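Local coordinates for protein alpha,alpha-trehalose-phosphate synthase (UDP-forming) (Burkholderia xenovorans, PDB 5V0T) that belongs to glycosyltransferase family 20 and has the GT-B fold, two Rossmann-like domains facing each other across a cleft, at residues V15-A20 with F48-D53; G193-P198 with Y237-Y242; D376-V381 with A403-E408. All coordinates share one frame; numbering follows the deposited sequence.

Contact 1: residues V15-A20 with F48-D53; sequences VSNRVA and FGWSGD. With G6P (6-O-phosphono-alpha-D-glucopyranose), chain J.
The guanidinium of Arg18 runs alongside the indole of Trp50. Followed outward, Arg18 first meets the bound 6-O-phosphono-alpha-D-glucopyranose: CB is 3.3 Å from G6P O4, and CG and CD pass along the phosphate oxygen O3P. CG starts anti to the backbone N (chi1 -180°), and bends at chi2 and chi3 then curl the guanidinium round to the phosphate. There NE donates to G6P O3P at 2.9 Å and NH2 to G6P O1P at 2.8 Å, a two-pronged grip that fixes the rotation of the flat group, with the phosphorus at its edge. NH1 sits 3.7 Å from Trp50 CZ3, which lies over one guanidinium face with the two planes 33° apart. NH1 also donates to a water that in turn donates to Gly52 O. Arginine suits the place: its flat cationic end can give two N-H bonds to one phosphate while a face lies against the indole.

The backbone behind belongs to a Rossmann-like domain, where adjacent parallel strands 12-16 and 45-48 are joined through helix 31-43, a beta-alpha-beta crossover. Ser16 N donates to Phe48 O at 3.1 Å; past the corner at Asn17, Trp50 N donates to Asn17 O at 2.9 Å, on a lone pair of that oxygen. Gly49 has no side chain, and Val19 CG2 packs against its CA at 3.6 Å; a CB here would clash with it and with Ser16 O. Asn17 lies alongside the indole, its amide 21° from the ring plane and ND2 3.4 Å from Trp50 CE3, while its OD1 is bonded to Tyr85 OH. Gly52 CA sits over the centre of one indole face, in a turn whose positive phi suits glycine, and Trp50 NE1 is tied to Asp53 O.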
# COMPACT_ATOMS: atom_id res chain seq x y z
N VAL A 15 8.39 5.91 -12.75
CA VAL A 15 7.31 5.41 -13.61
C VAL A 15 6.34 4.61 -12.74
O VAL A 15 6.75 3.66 -12.07
CB VAL A 15 7.85 4.53 -14.74
CG1 VAL A 15 6.69 4.04 -15.63
CG2 VAL A 15 8.92 5.26 -15.56
N SER A 16 5.06 4.99 -12.76
CA SER A 16 4.03 4.23 -12.06
C SER A 16 2.72 4.42 -12.80
O SER A 16 2.59 5.31 -13.64
CB SER A 16 3.87 4.69 -10.60
OG SER A 16 3.47 6.07 -10.58
N ASN A 17 1.74 3.59 -12.49
CA ASN A 17 0.42 3.83 -13.07
C ASN A 17 -0.22 5.05 -12.42
O ASN A 17 -0.50 6.05 -13.08
CB ASN A 17 -0.48 2.60 -12.90
CG ASN A 17 -1.79 2.76 -13.65
OD1 ASN A 17 -1.79 2.89 -14.87
ND2 ASN A 17 -2.89 2.79 -12.91
N ARG A 18 -0.45 4.97 -11.11
CA ARG A 18 -1.06 6.06 -10.37
C ARG A 18 -0.02 7.14 -10.10
O ARG A 18 1.08 6.84 -9.62
CB ARG A 18 -1.65 5.55 -9.05
CG ARG A 18 -2.31 6.66 -8.20
CD ARG A 18 -3.54 7.21 -8.92
NE ARG A 18 -4.68 6.29 -8.86
CZ ARG A 18 -5.80 6.45 -9.56
NH1 ARG A 18 -5.91 7.48 -10.40
NH2 ARG A 18 -6.80 5.59 -9.43
N VAL A 19 -0.36 8.38 -10.41
CA VAL A 19 0.51 9.53 -10.19
C VAL A 19 -0.17 10.45 -9.19
O VAL A 19 -1.40 10.60 -9.22
CB VAL A 19 0.82 10.26 -11.52
CG1 VAL A 19 1.75 11.42 -11.29
CG2 VAL A 19 1.45 9.27 -12.52
N ALA A 20 0.62 11.06 -8.30
CA ALA A 20 0.05 11.91 -7.26
C ALA A 20 -0.78 13.04 -7.87
O ALA A 20 -0.47 13.51 -8.97
CB ALA A 20 1.16 12.50 -6.38
N PHE A 48 6.44 9.96 -14.41
CA PHE A 48 5.70 9.59 -15.61
C PHE A 48 4.64 8.55 -15.26
O PHE A 48 4.94 7.57 -14.56
CB PHE A 48 6.65 9.02 -16.67
CG PHE A 48 5.97 8.40 -17.85
CD1 PHE A 48 5.65 9.18 -18.96
CD2 PHE A 48 5.68 7.04 -17.88
CE1 PHE A 48 5.04 8.61 -20.07
CE2 PHE A 48 5.06 6.47 -18.98
CZ PHE A 48 4.74 7.25 -20.08
N GLY A 49 3.43 8.73 -15.78
CA GLY A 49 2.42 7.69 -15.60
C GLY A 49 1.05 8.13 -16.10
O GLY A 49 0.93 9.05 -16.90
N TRP A 50 0.04 7.41 -15.63
CA TRP A 50 -1.34 7.67 -16.02
C TRP A 50 -1.86 8.94 -15.36
O TRP A 50 -1.62 9.19 -14.17
CB TRP A 50 -2.19 6.45 -15.64
CG TRP A 50 -3.66 6.53 -15.93
CD1 TRP A 50 -4.27 7.02 -17.05
CD2 TRP A 50 -4.71 6.06 -15.07
NE1 TRP A 50 -5.64 6.89 -16.93
CE2 TRP A 50 -5.93 6.30 -15.73
CE3 TRP A 50 -4.72 5.47 -13.80
CZ2 TRP A 50 -7.17 5.96 -15.17
CZ3 TRP A 50 -5.96 5.12 -13.24
CH2 TRP A 50 -7.16 5.38 -13.92
N SER A 51 -2.57 9.76 -16.14
CA SER A 51 -3.20 10.97 -15.61
C SER A 51 -4.41 10.67 -14.75
O SER A 51 -4.90 11.58 -14.06
CB SER A 51 -3.64 11.87 -16.76
OG SER A 51 -4.73 11.26 -17.45
N GLY A 52 -4.96 9.47 -14.81
CA GLY A 52 -6.18 9.17 -14.09
C GLY A 52 -7.45 9.34 -14.91
O GLY A 52 -8.53 9.00 -14.42
N ASP A 53 -7.35 9.86 -16.13
CA ASP A 53 -8.49 10.08 -17.00
C ASP A 53 -8.61 8.97 -18.04
O ASP A 53 -7.61 8.37 -18.45
CB ASP A 53 -8.38 11.43 -17.72
CG ASP A 53 -8.31 12.60 -16.75
OD1 ASP A 53 -9.01 12.55 -15.72
OD2 ASP A 53 -7.56 13.55 -17.04
C1 G6P J . -1.98 0.35 -3.71
C2 G6P J . -1.16 -0.01 -4.93
C3 G6P J . -0.86 1.23 -5.77
C4 G6P J . -2.18 1.93 -6.11
C5 G6P J . -2.95 2.23 -4.83
C6 G6P J . -4.26 2.97 -5.15
O1 G6P J . -1.20 1.25 -2.93
O2 G6P J . 0.06 -0.66 -4.51
O3 G6P J . -0.20 0.81 -6.97
O4 G6P J . -1.91 3.17 -6.80
O5 G6P J . -3.20 1.01 -4.11
O6 G6P J . -5.04 2.21 -6.09
P G6P J . -5.47 2.88 -7.49
O1P G6P J . -6.53 3.90 -7.16
O2P G6P J . -5.94 1.71 -8.32
O3P G6P J . -4.21 3.52 -8.02
O HOH W 1 -8.52 8.05 -11.62
O HOH W 2 -2.99 9.04 -11.70

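Contact 2: residues G193-P198 with Y237-Y242; sequences GFQTAP and YPIGVY
Tyr237 and Phe194 join the two segments through their backbones: Tyr237 N donates to Phe194 O at 2.8 Å, with an angle of 173° at the hydrogen. Here the packing is close. Gly193 has no side chain, which lets the Tyr237 ring come in edge-on, its CD1 3.8 Å from Gly193 CA. One residue on, Gln195 O lies 3.2 Å from Pro238 CA and close to the ring carbon CB; the proline N has no hydrogen, so this approach is packing and not a hydrogen bond.

A side chain takes over. Gln195 points first away from the other segment, with CG anti to its own carbonyl carbon, and a bend at chi2 (-86°) folds the amide back. OE1 then accepts the N-H of Ile239 at 3.2 Å, almost straight at 176° and in the plane of the amide, while NE2 is held by His164 O. Glutamine suits this buried place because its amide can serve an acceptor and a donor at once. Ile239 CG2 rests against that amide, 3.6 Å from Gln195 OE1.

The other side is looser. Pro238 lies at the partly exposed margin, and beyond Ile239 the chains part: Thr196 occupies the N-cap position of helix 197-209, its OG1 bonded to the Asp199 carboxylate, while Tyr242 holds the same position before helix 243-252.

Strand 191-194 runs between strands 159-162 and 230-236, all parallel, and the contact forms where it and its neighbour 230-236 end. Helix 454-466 packs on Tyr237, whose OH is bonded to Asp464 and whose ring meets Phe461 edge-to-face; helix 380-388 reaches the loop through Lys383, bonded to Ile239 O.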
# COMPACT_ATOMS: atom_id res chain seq x y z
N GLY A 193 13.21 -4.77 -6.42
CA GLY A 193 13.02 -4.45 -5.02
C GLY A 193 11.66 -4.93 -4.55
O GLY A 193 10.65 -4.71 -5.24
N PHE A 194 11.64 -5.61 -3.42
CA PHE A 194 10.40 -6.05 -2.79
C PHE A 194 10.29 -5.39 -1.42
O PHE A 194 11.25 -4.79 -0.92
CB PHE A 194 10.36 -7.59 -2.69
CG PHE A 194 10.56 -8.30 -4.01
CD1 PHE A 194 9.52 -8.44 -4.91
CD2 PHE A 194 11.82 -8.79 -4.37
CE1 PHE A 194 9.71 -9.06 -6.13
CE2 PHE A 194 12.01 -9.43 -5.58
CZ PHE A 194 10.96 -9.56 -6.47
N GLN A 195 9.10 -5.46 -0.82
CA GLN A 195 8.89 -4.76 0.45
C GLN A 195 9.66 -5.44 1.59
O GLN A 195 10.32 -4.76 2.38
CB GLN A 195 7.39 -4.71 0.79
CG GLN A 195 6.57 -3.82 -0.14
CD GLN A 195 6.58 -2.36 0.30
OE1 GLN A 195 7.50 -1.91 0.99
NE2 GLN A 195 5.54 -1.62 -0.07
N THR A 196 9.57 -6.77 1.70
CA THR A 196 10.05 -7.47 2.89
C THR A 196 10.83 -8.73 2.52
O THR A 196 10.79 -9.20 1.38
CB THR A 196 8.89 -7.88 3.81
OG1 THR A 196 8.08 -8.87 3.15
CG2 THR A 196 8.03 -6.65 4.21
N ALA A 197 11.54 -9.27 3.51
CA ALA A 197 12.30 -10.50 3.28
C ALA A 197 11.43 -11.67 2.81
O ALA A 197 11.87 -12.41 1.92
CB ALA A 197 13.09 -10.86 4.55
N PRO A 198 10.21 -11.88 3.32
CA PRO A 198 9.41 -12.99 2.78
C PRO A 198 8.98 -12.77 1.34
O PRO A 198 8.82 -13.76 0.61
CB PRO A 198 8.20 -13.05 3.74
CG PRO A 198 8.72 -12.46 5.02
CD PRO A 198 9.62 -11.35 4.57
N TYR A 237 13.50 -3.76 0.29
CA TYR A 237 13.62 -2.35 0.68
C TYR A 237 12.27 -1.91 1.23
O TYR A 237 11.38 -1.53 0.46
CB TYR A 237 14.02 -1.47 -0.50
CG TYR A 237 15.24 -1.92 -1.29
CD1 TYR A 237 15.12 -2.88 -2.30
CD2 TYR A 237 16.48 -1.35 -1.06
CE1 TYR A 237 16.23 -3.29 -3.04
CE2 TYR A 237 17.61 -1.76 -1.80
CZ TYR A 237 17.46 -2.72 -2.79
OH TYR A 237 18.55 -3.13 -3.52
N PRO A 238 12.06 -1.98 2.54
CA PRO A 238 10.73 -1.64 3.10
C PRO A 238 10.47 -0.14 3.02
O PRO A 238 11.25 0.66 3.52
CB PRO A 238 10.83 -2.13 4.55
CG PRO A 238 12.30 -2.13 4.87
CD PRO A 238 13.00 -2.46 3.57
N ILE A 239 9.37 0.23 2.36
CA ILE A 239 9.06 1.65 2.22
C ILE A 239 8.68 2.23 3.58
O ILE A 239 8.01 1.57 4.39
CB ILE A 239 7.95 1.87 1.18
CG1 ILE A 239 7.92 3.33 0.75
CG2 ILE A 239 6.58 1.44 1.73
CD1 ILE A 239 7.03 3.60 -0.46
N GLY A 240 9.15 3.44 3.85
CA GLY A 240 8.87 4.09 5.11
C GLY A 240 8.10 5.39 4.97
O GLY A 240 7.47 5.65 3.94
N VAL A 241 8.17 6.23 6.00
CA VAL A 241 7.48 7.50 6.05
C VAL A 241 8.46 8.55 6.57
O VAL A 241 9.63 8.26 6.82
CB VAL A 241 6.21 7.43 6.94
CG1 VAL A 241 5.28 6.32 6.48
CG2 VAL A 241 6.60 7.20 8.41
N TYR A 242 7.98 9.78 6.73
CA TYR A 242 8.72 10.80 7.47
C TYR A 242 8.05 10.94 8.83
O TYR A 242 7.12 11.73 8.98
CB TYR A 242 8.72 12.15 6.75
CG TYR A 242 9.55 12.22 5.50
CD1 TYR A 242 10.93 12.01 5.54
CD2 TYR A 242 8.97 12.53 4.28
CE1 TYR A 242 11.70 12.09 4.39
CE2 TYR A 242 9.72 12.61 3.12
CZ TYR A 242 11.09 12.39 3.18
OH TYR A 242 11.83 12.46 2.04

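Contact 3: residues D376-V381 with A403-E408; sequences DGMNLV and AGAAQE. With UDP (uridine-5'-diphosphate), chain I.
The side chain of Met378 runs nearly perpendicular to that of Glu408, the methionine SD 3.6 Å from Glu408 OE2. The thioether is flexible enough to get there: CG leaves anti to the backbone N (chi1 -180°), and bends at chi2 and chi3 turn SD and CE back over the 3-10 turn 404-407, where SD rests 3.9 Å from Ala405 CB. Small residues suit that turn. Gly404, with no side chain, lies close against residues 376-378 and its N donates to Asp376 O at 2.9 Å; Ala405 N then donates to Met378 O at 2.8 Å, on a lone pair. The carboxylate of Glu408 forms a salt bridge with Lys383.

Within the same loop, Asn379 ND2 donates to Asp376 OD2 at 2.9 Å from above the carboxylate plane, and Lys282 makes a salt bridge to the same oxygen. Asn379 OD1 bonds Ala382 N, so this one amide caps the helix N terminus through OD1 and binds the aspartate through ND2. The first N-H groups of that helix meet uridine-5'-diphosphate: Leu380 N donates to UDP O2A at 2.8 Å and Val381 N to UDP O1A at 3.2 Å, and the N-terminal end of the helix probably favours the phosphate charge.

Helix 380-388 links the adjacent parallel strands 368-371 and 396-400, and the contact joins the loops that follow these two strands.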
# COMPACT_ATOMS: atom_id res chain seq x y z
N ASP A 376 -0.95 -7.25 2.98
CA ASP A 376 -0.63 -5.86 2.68
C ASP A 376 0.87 -5.77 2.47
O ASP A 376 1.64 -6.27 3.29
CB ASP A 376 -1.07 -4.93 3.82
CG ASP A 376 -1.33 -3.51 3.36
OD1 ASP A 376 -0.49 -2.98 2.59
OD2 ASP A 376 -2.36 -2.91 3.79
N GLY A 377 1.29 -5.18 1.34
CA GLY A 377 2.71 -5.09 1.06
C GLY A 377 3.48 -4.36 2.15
O GLY A 377 4.61 -4.72 2.46
N MET A 378 2.89 -3.32 2.72
CA MET A 378 3.54 -2.61 3.81
C MET A 378 2.51 -2.12 4.81
O MET A 378 2.49 -2.58 5.96
CB MET A 378 4.38 -1.43 3.28
CG MET A 378 5.13 -0.63 4.37
SD MET A 378 6.13 -1.64 5.49
CE MET A 378 7.28 -2.43 4.37
N ASN A 379 1.65 -1.20 4.35
CA ASN A 379 0.61 -0.47 5.06
C ASN A 379 1.20 0.80 5.69
O ASN A 379 1.74 0.79 6.80
CB ASN A 379 -0.11 -1.32 6.13
CG ASN A 379 -1.42 -0.67 6.57
OD1 ASN A 379 -1.40 0.36 7.23
ND2 ASN A 379 -2.54 -1.26 6.20
N LEU A 380 1.10 1.91 4.95
CA LEU A 380 1.60 3.18 5.46
C LEU A 380 0.74 3.72 6.59
O LEU A 380 1.25 4.42 7.47
CB LEU A 380 1.68 4.21 4.32
CG LEU A 380 2.72 3.98 3.23
CD1 LEU A 380 2.74 5.19 2.31
CD2 LEU A 380 4.09 3.74 3.80
N VAL A 381 -0.55 3.39 6.61
CA VAL A 381 -1.43 3.89 7.66
C VAL A 381 -0.92 3.45 9.03
O VAL A 381 -0.96 4.22 9.99
CB VAL A 381 -2.88 3.44 7.41
CG1 VAL A 381 -3.70 3.41 8.74
CG2 VAL A 381 -3.56 4.35 6.36
N ALA A 403 0.53 -7.63 7.41
CA ALA A 403 1.01 -6.35 6.89
C ALA A 403 2.53 -6.36 6.88
O ALA A 403 3.17 -6.81 7.84
CB ALA A 403 0.51 -5.19 7.75
N GLY A 404 3.12 -5.89 5.78
CA GLY A 404 4.58 -5.83 5.69
C GLY A 404 5.19 -5.03 6.83
O GLY A 404 6.29 -5.35 7.31
N ALA A 405 4.48 -4.01 7.31
CA ALA A 405 4.99 -3.22 8.44
C ALA A 405 5.18 -4.04 9.71
O ALA A 405 5.94 -3.63 10.59
CB ALA A 405 4.04 -2.05 8.72
N ALA A 406 4.52 -5.20 9.84
CA ALA A 406 4.70 -6.02 11.04
C ALA A 406 6.11 -6.58 11.14
O ALA A 406 6.52 -6.97 12.24
CB ALA A 406 3.70 -7.18 11.07
N GLN A 407 6.85 -6.66 10.03
CA GLN A 407 8.22 -7.15 10.11
C GLN A 407 9.14 -6.20 10.88
O GLN A 407 10.19 -6.64 11.35
CB GLN A 407 8.81 -7.39 8.72
CG GLN A 407 8.12 -8.47 7.90
CD GLN A 407 8.31 -9.86 8.48
OE1 GLN A 407 7.34 -10.52 8.85
NE2 GLN A 407 9.55 -10.31 8.54
N GLU A 408 8.77 -4.93 11.04
CA GLU A 408 9.64 -3.99 11.73
C GLU A 408 9.01 -3.34 12.95
O GLU A 408 9.76 -2.87 13.82
CB GLU A 408 10.17 -2.90 10.77
CG GLU A 408 9.15 -2.26 9.83
CD GLU A 408 9.78 -1.57 8.58
OE1 GLU A 408 10.95 -1.12 8.60
OE2 GLU A 408 9.08 -1.48 7.56
N1 UDP I . -5.03 8.09 2.64
C2 UDP I . -5.42 9.40 2.38
N3 UDP I . -6.76 9.63 2.47
C4 UDP I . -7.74 8.72 2.79
C5 UDP I . -7.27 7.39 3.06
C6 UDP I . -5.95 7.13 2.99
O2 UDP I . -4.63 10.27 2.07
O4 UDP I . -8.92 9.10 2.84
C1' UDP I . -3.60 7.79 2.57
C2' UDP I . -3.01 7.30 3.89
O2' UDP I . -2.65 8.42 4.69
C3' UDP I . -1.80 6.50 3.39
C4' UDP I . -2.32 5.89 2.08
O4' UDP I . -3.42 6.73 1.66
O3' UDP I . -0.67 7.32 3.12
C5' UDP I . -2.77 4.46 2.17
O5' UDP I . -1.60 3.63 2.06
PA UDP I . -1.55 2.18 2.68
O1A UDP I . -2.08 2.18 4.10
O2A UDP I . -0.16 1.68 2.51
O3A UDP I . -2.57 1.32 1.83
PB UDP I . -2.96 1.24 0.30
O1B UDP I . -1.66 1.59 -0.43
O2B UDP I . -3.28 -0.25 0.11
O3B UDP I . -4.09 2.15 -0.02

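Overall arrangement
From the N terminus, contact 1 closes first, bringing the end of strand 12-16 against residues 48-53 after helix 31-43. Much later in the chain, contact 2 brings the end of strand 191-194 to the end of strand 230-236, and belongs to the same mixed sheet, its centre about 21 Å from that of contact 1. Contact 3 follows in the six-stranded parallel sheet of the other domain. The three stand in series, so none nests or crosses. Contacts 2 and 3 nonetheless touch across the domain boundary, Gln195 and Pro238 packing on Met378, with Pro238 also against Glu408. Contacts 1 and 3 stay apart, one gripping 6-O-phosphono-alpha-D-glucopyranose and the other uridine-5'-diphosphate.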